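Local structure of proline dehydrogenase (Bradyrhizobium japonicum USDA 110, 3HAZ) at residues E776-F787 and M810-L821; L596-L604 and P826-I837. The protein probably oxidises proline to glutamate in two steps, uniting an FAD-dependent proline dehydrogenase and an NAD-dependent aldehyde dehydrogenase in a single chain. All coordinates share one frame; numbering follows the deposited sequence.

Interaction 1: E776-F787 and M810-L821; sequences EQVADDVVTSAF and MIEMVAGAAREL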
loop_
_atom_site.group_PDB
_atom_site.type_symbol
_atom_site.label_atom_id
_atom_site.label_comp_id
_atom_site.label_asym_id
_atom_site.label_seq_id
_atom_site.Cartn_x
_atom_site.Cartn_y
_atom_site.Cartn_z
ATOM N N GLU A 776 16.457 47.681 -7.875
ATOM C CA GLU A 776 15.793 47.533 -9.172
ATOM C C GLU A 776 14.500 46.716 -9.075
ATOM O O GLU A 776 13.550 46.954 -9.817
ATOM C CB GLU A 776 16.708 46.843 -10.192
ATOM C CG GLU A 776 18.026 47.527 -10.454
ATOM C CD GLU A 776 19.132 47.026 -9.548
ATOM O OE1 GLU A 776 19.001 47.164 -8.316
ATOM O OE2 GLU A 776 20.137 46.507 -10.074
ATOM N N GLN A 777 14.484 45.726 -8.192
ATOM C CA GLN A 777 13.299 44.891 -8.034
ATOM C C GLN A 777 12.269 45.611 -7.176
ATOM O O GLN A 777 11.067 45.531 -7.439
ATOM C CB GLN A 777 13.651 43.526 -7.432
ATOM C CG GLN A 777 14.511 42.654 -8.337
ATOM C CD GLN A 777 13.853 42.356 -9.680
ATOM O OE1 GLN A 777 14.536 42.081 -10.672
ATOM N NE2 GLN A 777 12.526 42.409 -9.717
ATOM N N VAL A 778 12.741 46.325 -6.157
ATOM C CA VAL A 778 11.856 47.180 -5.373
ATOM C C VAL A 778 11.150 48.158 -6.293
ATOM O O VAL A 778 9.935 48.350 -6.204
ATOM C CB VAL A 778 12.605 47.957 -4.280
ATOM C CG1 VAL A 778 11.683 49.004 -3.643
ATOM C CG2 VAL A 778 13.132 46.997 -3.225
ATOM N N ALA A 779 11.909 48.774 -7.191
ATOM C CA ALA A 779 11.328 49.794 -8.052
ATOM C C ALA A 779 10.281 49.180 -8.979
ATOM O O ALA A 779 9.204 49.735 -9.147
ATOM C CB ALA A 779 12.413 50.536 -8.844
ATOM N N ASP A 780 10.603 48.031 -9.571
ATOM C CA ASP A 780 9.644 47.308 -10.400
ATOM C C ASP A 780 8.358 47.024 -9.628
ATOM O O ASP A 780 7.256 47.313 -10.091
ATOM C CB ASP A 780 10.230 45.967 -10.858
ATOM C CG ASP A 780 11.250 46.114 -11.969
ATOM O OD1 ASP A 780 11.459 47.244 -12.463
ATOM O OD2 ASP A 780 11.850 45.086 -12.346
ATOM N N ASP A 781 8.512 46.436 -8.447
ATOM C CA ASP A 781 7.370 45.968 -7.683
ATOM C C ASP A 781 6.568 47.117 -7.078
ATOM O O ASP A 781 5.366 46.985 -6.863
ATOM C CB ASP A 781 7.817 44.993 -6.590
ATOM C CG ASP A 781 8.348 43.694 -7.156
ATOM O OD1 ASP A 781 8.068 43.405 -8.340
ATOM O OD2 ASP A 781 9.048 42.969 -6.419
ATOM N N VAL A 782 7.238 48.231 -6.792
ATOM C CA VAL A 782 6.556 49.405 -6.267
ATOM C C VAL A 782 5.773 50.072 -7.387
ATOM O O VAL A 782 4.616 50.459 -7.200
ATOM C CB VAL A 782 7.525 50.425 -5.634
ATOM C CG1 VAL A 782 6.857 51.798 -5.539
ATOM C CG2 VAL A 782 7.977 49.951 -4.251
ATOM N N VAL A 783 6.398 50.189 -8.555
ATOM C CA VAL A 783 5.733 50.807 -9.699
ATOM C C VAL A 783 4.479 50.016 -10.086
ATOM O O VAL A 783 3.419 50.590 -10.315
ATOM C CB VAL A 783 6.694 50.964 -10.903
ATOM C CG1 VAL A 783 5.918 51.206 -12.187
ATOM C CG2 VAL A 783 7.670 52.112 -10.647
ATOM N N THR A 784 4.608 48.695 -10.129
ATOM C CA THR A 784 3.486 47.813 -10.438
ATOM C C THR A 784 2.379 47.908 -9.390
ATOM O O THR A 784 1.216 48.158 -9.712
ATOM C CB THR A 784 3.946 46.345 -10.530
ATOM O OG1 THR A 784 4.760 46.177 -11.694
ATOM C CG2 THR A 784 2.746 45.424 -10.626
ATOM N N SER A 785 2.754 47.709 -8.131
ATOM C CA SER A 785 1.796 47.700 -7.030
ATOM C C SER A 785 1.029 49.015 -6.856
ATOM O O SER A 785 -0.137 49.008 -6.465
ATOM C CB SER A 785 2.501 47.331 -5.718
ATOM O OG SER A 785 3.129 46.064 -5.820
ATOM N N ALA A 786 1.672 50.144 -7.135
ATOM C CA ALA A 786 1.040 51.435 -6.851
ATOM C C ALA A 786 0.355 52.087 -8.054
ATOM O O ALA A 786 -0.617 52.848 -7.897
ATOM C CB ALA A 786 2.059 52.393 -6.239
ATOM N N PHE A 787 0.855 51.800 -9.251
ATOM C CA PHE A 787 0.433 52.546 -10.437
ATOM C C PHE A 787 -0.283 51.705 -11.489
ATOM O O PHE A 787 -1.009 52.245 -12.321
ATOM C CB PHE A 787 1.627 53.280 -11.069
ATOM C CG PHE A 787 2.372 54.155 -10.110
ATOM C CD1 PHE A 787 1.686 54.993 -9.242
ATOM C CD2 PHE A 787 3.762 54.152 -10.077
ATOM C CE1 PHE A 787 2.371 55.809 -8.352
ATOM C CE2 PHE A 787 4.452 54.967 -9.190
ATOM C CZ PHE A 787 3.747 55.800 -8.325
ATOM N N MET A 810 16.389 54.353 -4.089
ATOM C CA MET A 810 15.107 53.686 -4.328
ATOM C C MET A 810 14.011 54.654 -4.787
ATOM O O MET A 810 13.277 54.370 -5.737
ATOM C CB MET A 810 14.680 52.883 -3.103
ATOM C CG MET A 810 15.496 51.588 -2.940
ATOM S SD MET A 810 14.873 50.535 -1.627
ATOM C CE MET A 810 16.089 49.207 -1.613
ATOM N N ILE A 811 13.927 55.810 -4.138
ATOM C CA ILE A 811 12.919 56.804 -4.487
ATOM C C ILE A 811 13.152 57.341 -5.898
ATOM O O ILE A 811 12.222 57.455 -6.698
ATOM C CB ILE A 811 12.908 57.964 -3.468
ATOM C CG1 ILE A 811 12.290 57.497 -2.145
ATOM C CG2 ILE A 811 12.157 59.167 -4.028
ATOM C CD1 ILE A 811 12.476 58.478 -0.994
ATOM N N GLU A 812 14.404 57.668 -6.194
ATOM C CA GLU A 812 14.801 58.142 -7.513
ATOM C C GLU A 812 14.509 57.105 -8.613
ATOM O O GLU A 812 14.135 57.456 -9.737
ATOM C CB GLU A 812 16.293 58.512 -7.491
ATOM C CG GLU A 812 16.992 58.449 -8.835
ATOM C CD GLU A 812 18.513 58.546 -8.710
ATOM O OE1 GLU A 812 19.162 57.557 -8.282
ATOM O OE2 GLU A 812 19.057 59.618 -9.046
ATOM N N MET A 813 14.679 55.826 -8.298
ATOM C CA MET A 813 14.454 54.784 -9.303
ATOM C C MET A 813 12.949 54.566 -9.556
ATOM O O MET A 813 12.513 54.395 -10.698
ATOM C CB MET A 813 15.152 53.477 -8.914
ATOM C CG MET A 813 15.503 52.606 -10.110
ATOM S SD MET A 813 16.153 50.981 -9.686
ATOM C CE MET A 813 17.699 51.394 -8.892
ATOM N N VAL A 814 12.157 54.592 -8.493
ATOM C CA VAL A 814 10.700 54.512 -8.642
ATOM C C VAL A 814 10.174 55.692 -9.473
ATOM O O VAL A 814 9.367 55.512 -10.389
ATOM C CB VAL A 814 9.996 54.442 -7.274
ATOM C CG1 VAL A 814 8.482 54.632 -7.426
ATOM C CG2 VAL A 814 10.320 53.103 -6.580
ATOM N N ALA A 815 10.661 56.895 -9.178
ATOM C CA ALA A 815 10.226 58.083 -9.906
ATOM C C ALA A 815 10.602 58.020 -11.386
ATOM O O ALA A 815 9.789 58.337 -12.257
ATOM C CB ALA A 815 10.793 59.366 -9.252
ATOM N N GLY A 816 11.837 57.611 -11.662
ATOM C CA GLY A 816 12.315 57.482 -13.027
ATOM C C GLY A 816 11.557 56.412 -13.781
ATOM O O GLY A 816 11.255 56.556 -14.964
ATOM N N ALA A 817 11.253 55.323 -13.092
ATOM C CA ALA A 817 10.457 54.256 -13.684
ATOM C C ALA A 817 9.027 54.723 -13.964
ATOM O O ALA A 817 8.457 54.418 -15.016
ATOM C CB ALA A 817 10.461 53.024 -12.778
ATOM N N ALA A 818 8.452 55.470 -13.026
ATOM C CA ALA A 818 7.087 55.949 -13.186
ATOM C C ALA A 818 6.980 56.894 -14.380
ATOM O O ALA A 818 5.965 56.920 -15.080
ATOM C CB ALA A 818 6.603 56.635 -11.911
ATOM N N ARG A 819 8.035 57.667 -14.616
ATOM C CA ARG A 819 8.049 58.594 -15.737
ATOM C C ARG A 819 7.966 57.859 -17.076
ATOM O O ARG A 819 7.528 58.430 -18.066
ATOM C CB ARG A 819 9.299 59.483 -15.700
ATOM C CG ARG A 819 9.233 60.669 -16.659
ATOM C CD ARG A 819 10.562 61.422 -16.738
ATOM N NE ARG A 819 11.052 61.832 -15.425
ATOM N N GLU A 820 8.376 56.592 -17.102
ATOM C CA GLU A 820 8.388 55.822 -18.346
ATOM C C GLU A 820 7.054 55.160 -18.675
ATOM O O GLU A 820 6.914 54.549 -19.733
ATOM C CB GLU A 820 9.488 54.757 -18.319
ATOM C CG GLU A 820 10.905 55.320 -18.315
ATOM C CD GLU A 820 11.183 56.269 -19.476
ATOM O OE1 GLU A 820 10.628 56.065 -20.578
ATOM O OE2 GLU A 820 11.971 57.220 -19.288
ATOM N N LEU A 821 6.078 55.272 -17.777
ATOM C CA LEU A 821 4.766 54.683 -18.022
ATOM C C LEU A 821 3.960 55.506 -19.027
ATOM O O LEU A 821 3.789 56.714 -18.862
ATOM C CB LEU A 821 3.979 54.543 -16.720
ATOM C CG LEU A 821 4.648 53.747 -15.598
ATOM C CD1 LEU A 821 3.745 53.715 -14.375
ATOM C CD2 LEU A 821 4.980 52.337 -16.053
#
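Val-814 packs against Ala-779 and Val-782 where two helices of the aldehyde dehydrogenase alpha/beta fold cross on one face of a mixed sheet. The first helix connects strands 765-769 and 797-803 in a beta-alpha-beta crossover. The contact is a worked example of apolar helix packing, in which alanines and valines meet with the axes 8.8 Å apart, crossing at -51°, and no hydrogen bond links the two sides. Aliphatic contacts dominate. CG2 of Val-814 rests 3.8 Å from CA of Ala-779, while CG1 of Val-814 meets CG1 of Val-782 at 3.8 Å, the side chains roughly at right angles. Leu-892 lies beneath both valines. Val-783 divides its branches: CG1 points tip to tip at Leu-821, and CG2 comes within 3.6 Å of CB of Ala-817. The methionines serve the other end of the interface. Met-813 keeps CG anti to its backbone N (chi1 -154°) and runs on extended, setting SD 3.5 Å from CA of Glu-776; chi3 then bends CE toward Glu-776 N. Met-810 meets CG2 of Val-778 through its CE methyl. Phe-787 places CE2 3.8 Å from CB of Ala-818, with CG1 of Val-814 at the ring edge, near its plane.

Interaction 2: L596-L604 and P826-I837; sequences LQREGGKTL and PSDVATHVGPVI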
loop_
_atom_site.group_PDB
_atom_site.type_symbol
_atom_site.label_atom_id
_atom_site.label_comp_id
_atom_site.label_asym_id
_atom_site.label_seq_id
_atom_site.Cartn_x
_atom_site.Cartn_y
_atom_site.Cartn_z
ATOM N N LEU A 596 -14.208 44.978 -20.896
ATOM C CA LEU A 596 -13.371 45.426 -19.791
ATOM C C LEU A 596 -12.576 46.673 -20.165
ATOM O O LEU A 596 -12.333 47.551 -19.335
ATOM C CB LEU A 596 -12.419 44.309 -19.361
ATOM C CG LEU A 596 -13.057 43.149 -18.597
ATOM C CD1 LEU A 596 -12.094 41.975 -18.492
ATOM C CD2 LEU A 596 -13.524 43.604 -17.214
ATOM N N GLN A 597 -12.160 46.747 -21.421
ATOM C CA GLN A 597 -11.411 47.901 -21.878
ATOM C C GLN A 597 -12.330 49.110 -22.096
ATOM O O GLN A 597 -12.003 50.224 -21.685
ATOM C CB GLN A 597 -10.629 47.562 -23.146
ATOM C CG GLN A 597 -9.484 46.585 -22.910
ATOM C CD GLN A 597 -8.446 46.651 -24.006
ATOM O OE1 GLN A 597 -8.716 46.269 -25.147
ATOM N NE2 GLN A 597 -7.248 47.146 -23.671
ATOM N N ARG A 598 -13.483 48.882 -22.716
ATOM C CA ARG A 598 -14.417 49.965 -23.036
ATOM C C ARG A 598 -15.142 50.491 -21.802
ATOM O O ARG A 598 -15.097 51.684 -21.514
ATOM C CB ARG A 598 -15.441 49.502 -24.077
ATOM C CG ARG A 598 -15.068 49.806 -25.518
ATOM C CD ARG A 598 -15.423 51.242 -25.890
ATOM N N GLU A 599 -15.818 49.602 -21.082
ATOM C CA GLU A 599 -16.585 50.003 -19.906
ATOM C C GLU A 599 -15.694 50.156 -18.675
ATOM O O GLU A 599 -15.922 51.030 -17.844
ATOM C CB GLU A 599 -17.714 49.004 -19.618
ATOM C CG GLU A 599 -18.737 49.499 -18.591
ATOM C CD GLU A 599 -19.839 48.482 -18.298
ATOM O OE1 GLU A 599 -19.544 47.267 -18.258
ATOM O OE2 GLU A 599 -21.001 48.904 -18.094
ATOM N N GLY A 600 -14.675 49.307 -18.568
ATOM C CA GLY A 600 -13.805 49.316 -17.407
ATOM C C GLY A 600 -12.583 50.210 -17.537
ATOM O O GLY A 600 -11.969 50.577 -16.537
ATOM N N GLY A 601 -12.221 50.556 -18.768
ATOM C CA GLY A 601 -11.044 51.375 -19.013
ATOM C C GLY A 601 -9.736 50.662 -18.703
ATOM O O GLY A 601 -8.721 51.299 -18.406
ATOM N N LYS A 602 -9.750 49.336 -18.780
ATOM C CA LYS A 602 -8.578 48.549 -18.416
ATOM C C LYS A 602 -7.626 48.348 -19.591
ATOM O O LYS A 602 -8.065 48.170 -20.727
ATOM C CB LYS A 602 -9.003 47.191 -17.862
ATOM C CG LYS A 602 -9.813 47.277 -16.580
ATOM C CD LYS A 602 -9.728 45.971 -15.819
ATOM C CE LYS A 602 -10.051 46.157 -14.350
ATOM N NZ LYS A 602 -9.678 44.931 -13.567
ATOM N N THR A 603 -6.324 48.374 -19.309
ATOM C CA THR A 603 -5.318 48.021 -20.310
ATOM C C THR A 603 -5.454 46.543 -20.685
ATOM O O THR A 603 -6.128 45.782 -19.992
ATOM C CB THR A 603 -3.869 48.317 -19.825
ATOM O OG1 THR A 603 -3.683 47.800 -18.502
ATOM C CG2 THR A 603 -3.605 49.811 -19.804
ATOM N N LEU A 604 -4.815 46.141 -21.780
ATOM C CA LEU A 604 -5.002 44.796 -22.312
ATOM C C LEU A 604 -4.621 43.694 -21.323
ATOM O O LEU A 604 -5.343 42.714 -21.179
ATOM C CB LEU A 604 -4.253 44.613 -23.632
ATOM C CG LEU A 604 -4.441 43.254 -24.314
ATOM C CD1 LEU A 604 -5.906 42.969 -24.574
ATOM C CD2 LEU A 604 -3.646 43.197 -25.612
ATOM N N PRO A 826 -6.592 53.079 -23.111
ATOM C CA PRO A 826 -6.342 51.692 -22.698
ATOM C C PRO A 826 -6.374 50.700 -23.863
ATOM O O PRO A 826 -5.872 49.584 -23.726
ATOM C CB PRO A 826 -7.499 51.412 -21.727
ATOM C CG PRO A 826 -8.548 52.409 -22.109
ATOM C CD PRO A 826 -7.757 53.636 -22.405
ATOM N N SER A 827 -6.946 51.099 -24.995
ATOM C CA SER A 827 -7.010 50.212 -26.153
ATOM C C SER A 827 -5.716 50.219 -26.967
ATOM O O SER A 827 -5.459 49.294 -27.735
ATOM C CB SER A 827 -8.210 50.554 -27.043
ATOM O OG SER A 827 -9.427 50.180 -26.416
ATOM N N ASP A 828 -4.908 51.262 -26.810
ATOM C CA ASP A 828 -3.569 51.260 -27.393
ATOM C C ASP A 828 -2.697 50.274 -26.618
ATOM O O ASP A 828 -2.606 50.343 -25.391
ATOM C CB ASP A 828 -2.956 52.664 -27.366
ATOM C CG ASP A 828 -1.507 52.687 -27.851
ATOM O OD1 ASP A 828 -1.047 51.684 -28.442
ATOM O OD2 ASP A 828 -0.825 53.715 -27.642
ATOM N N VAL A 829 -2.068 49.350 -27.338
ATOM C CA VAL A 829 -1.277 48.288 -26.720
ATOM C C VAL A 829 -0.076 48.834 -25.938
ATOM O O VAL A 829 0.467 48.161 -25.064
ATOM C CB VAL A 829 -0.773 47.293 -27.788
ATOM C CG1 VAL A 829 0.124 48.013 -28.797
ATOM C CG2 VAL A 829 -0.039 46.128 -27.140
ATOM N N ALA A 830 0.332 50.057 -26.252
ATOM C CA ALA A 830 1.509 50.653 -25.625
ATOM C C ALA A 830 1.184 51.314 -24.285
ATOM O O ALA A 830 2.084 51.720 -23.559
ATOM C CB ALA A 830 2.150 51.660 -26.567
ATOM N N THR A 831 -0.101 51.419 -23.962
ATOM C CA THR A 831 -0.530 52.107 -22.745
ATOM C C THR A 831 -0.254 51.289 -21.495
ATOM O O THR A 831 -0.503 50.084 -21.462
ATOM C CB THR A 831 -2.032 52.450 -22.797
ATOM O OG1 THR A 831 -2.269 53.351 -23.886
ATOM C CG2 THR A 831 -2.479 53.110 -21.499
ATOM N N HIS A 832 0.274 51.952 -20.475
ATOM C CA HIS A 832 0.573 51.313 -19.202
ATOM C C HIS A 832 -0.476 51.703 -18.176
ATOM O O HIS A 832 -0.847 50.907 -17.313
ATOM C CB HIS A 832 1.956 51.741 -18.693
ATOM C CG HIS A 832 3.098 51.204 -19.501
ATOM N ND1 HIS A 832 3.995 52.020 -20.159
ATOM C CD2 HIS A 832 3.490 49.933 -19.753
ATOM C CE1 HIS A 832 4.886 51.274 -20.785
ATOM N NE2 HIS A 832 4.603 50.003 -20.556
ATOM N N VAL A 833 -0.939 52.944 -18.271
ATOM C CA VAL A 833 -1.888 53.476 -17.311
ATOM C C VAL A 833 -3.078 54.090 -18.024
ATOM O O VAL A 833 -2.940 55.091 -18.726
ATOM C CB VAL A 833 -1.245 54.550 -16.425
ATOM C CG1 VAL A 833 -2.274 55.103 -15.443
ATOM C CG2 VAL A 833 -0.032 53.984 -15.691
ATOM N N GLY A 834 -4.244 53.480 -17.850
ATOM C CA GLY A 834 -5.460 53.980 -18.460
ATOM C C GLY A 834 -6.128 55.025 -17.586
ATOM O O GLY A 834 -5.562 55.448 -16.574
ATOM N N PRO A 835 -7.343 55.448 -17.968
ATOM C CA PRO A 835 -8.027 56.508 -17.223
ATOM C C PRO A 835 -8.604 55.979 -15.924
ATOM O O PRO A 835 -8.815 54.777 -15.795
ATOM C CB PRO A 835 -9.159 56.924 -18.162
ATOM C CG PRO A 835 -9.421 55.729 -19.010
ATOM C CD PRO A 835 -8.144 54.934 -19.093
ATOM N N VAL A 836 -8.851 56.866 -14.970
ATOM C CA VAL A 836 -9.613 56.477 -13.794
ATOM C C VAL A 836 -11.094 56.374 -14.184
ATOM O O VAL A 836 -11.496 56.845 -15.250
ATOM C CB VAL A 836 -9.388 57.436 -12.618
ATOM C CG1 VAL A 836 -7.927 57.393 -12.196
ATOM C CG2 VAL A 836 -9.790 58.850 -12.997
ATOM N N ILE A 837 -11.896 55.749 -13.331
ATOM C CA ILE A 837 -13.236 55.311 -13.719
ATOM C C ILE A 837 -14.213 56.436 -14.112
ATOM O O ILE A 837 -14.933 56.307 -15.098
ATOM C CB ILE A 837 -13.864 54.389 -12.639
ATOM C CG1 ILE A 837 -15.157 53.742 -13.159
ATOM C CG2 ILE A 837 -14.099 55.159 -11.346
ATOM C CD1 ILE A 837 -14.977 52.951 -14.448
HETATM O O HOH W 1 -10.282 47.657 -26.738
HETATM O O HOH W 2 -4.901 47.059 -26.227
HETATM O O HOH W 3 -11.093 53.158 -14.989
HETATM O O HOH W 4 -7.779 52.444 -16.118
HETATM O O HOH W 5 -2.395 49.129 -15.914
HETATM O O HOH W 6 -3.600 47.885 -23.654
#
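The carbonyl oxygen of Pro-835, whose ring carbon CD touches the carbonyl oxygen of Gly-601, accepts hydrogen bonds from two waters. One, 2.6 Å from Pro-835 O, also donates to Gly-601 O; the other donates to both Pro-835 O and Gly-600 O. Water, with two protons to give, can link two carbonyl oxygens that could not bond each other. Gly-601 turns the chain away from helix 589-598 with positive phi (69°), and its oxygen, with that of Lys-602, lies against CB of Pro-826.

NE2 of Gln-597 donates to Lys-602 O at 3.2 Å, on a lone pair in the carbonyl plane, the bond bent to 145° at the hydrogen. The same NE2 lies 2.8 Å from Pro-826 O, but at an angle too poor for a hydrogen bond. OE1 of Gln-597 accepts from a water, 2.6 Å away, that also bonds Ser-827 OG. A leucine here would probably leave Lys-602 O without this donor and break the water link to Ser-827.

With chi1 at 48°, Thr-603 holds CG2 anti to the carbonyl carbon, turning the methyl onto Thr-831, 3.5 Å from its O and in apolar contact with its CG2 at 3.9 Å. A further water accepts from Leu-604 N and lies 2.8 Å from Pro-826 O. At the far end CD1 of Ile-837 reaches Glu-599 O, its side chain also touching Trp-659, an NAD-binding residue. The whole is a water-bridged joint in the aldehyde dehydrogenase fold, between the end of helix 589-598 and the loop joining helices 804-819 and 839-855, bordering the NAD site.

In the fold
Both interactions lie in the aldehyde dehydrogenase part of the chain, their centres about 20 Å apart, and they illustrate how an apolar helix pair can continue into a water-bridged loop joint. Only four residues separate segment 810-821 from segment 826-837, and the two contacts meet physically: His-832 ND1 lies 3.5 Å from Leu-821 CA, and Val-833 CG2 is 4.0 Å from Leu-821 CD1. Interaction 1 stays away from the annotated sites. Interaction 2 approaches them: the Ile-837 side chain is about 7 Å from the bound NAD, and that of Lys-602 is about 10 Å from that of Cys-794, the predicted active-site residue.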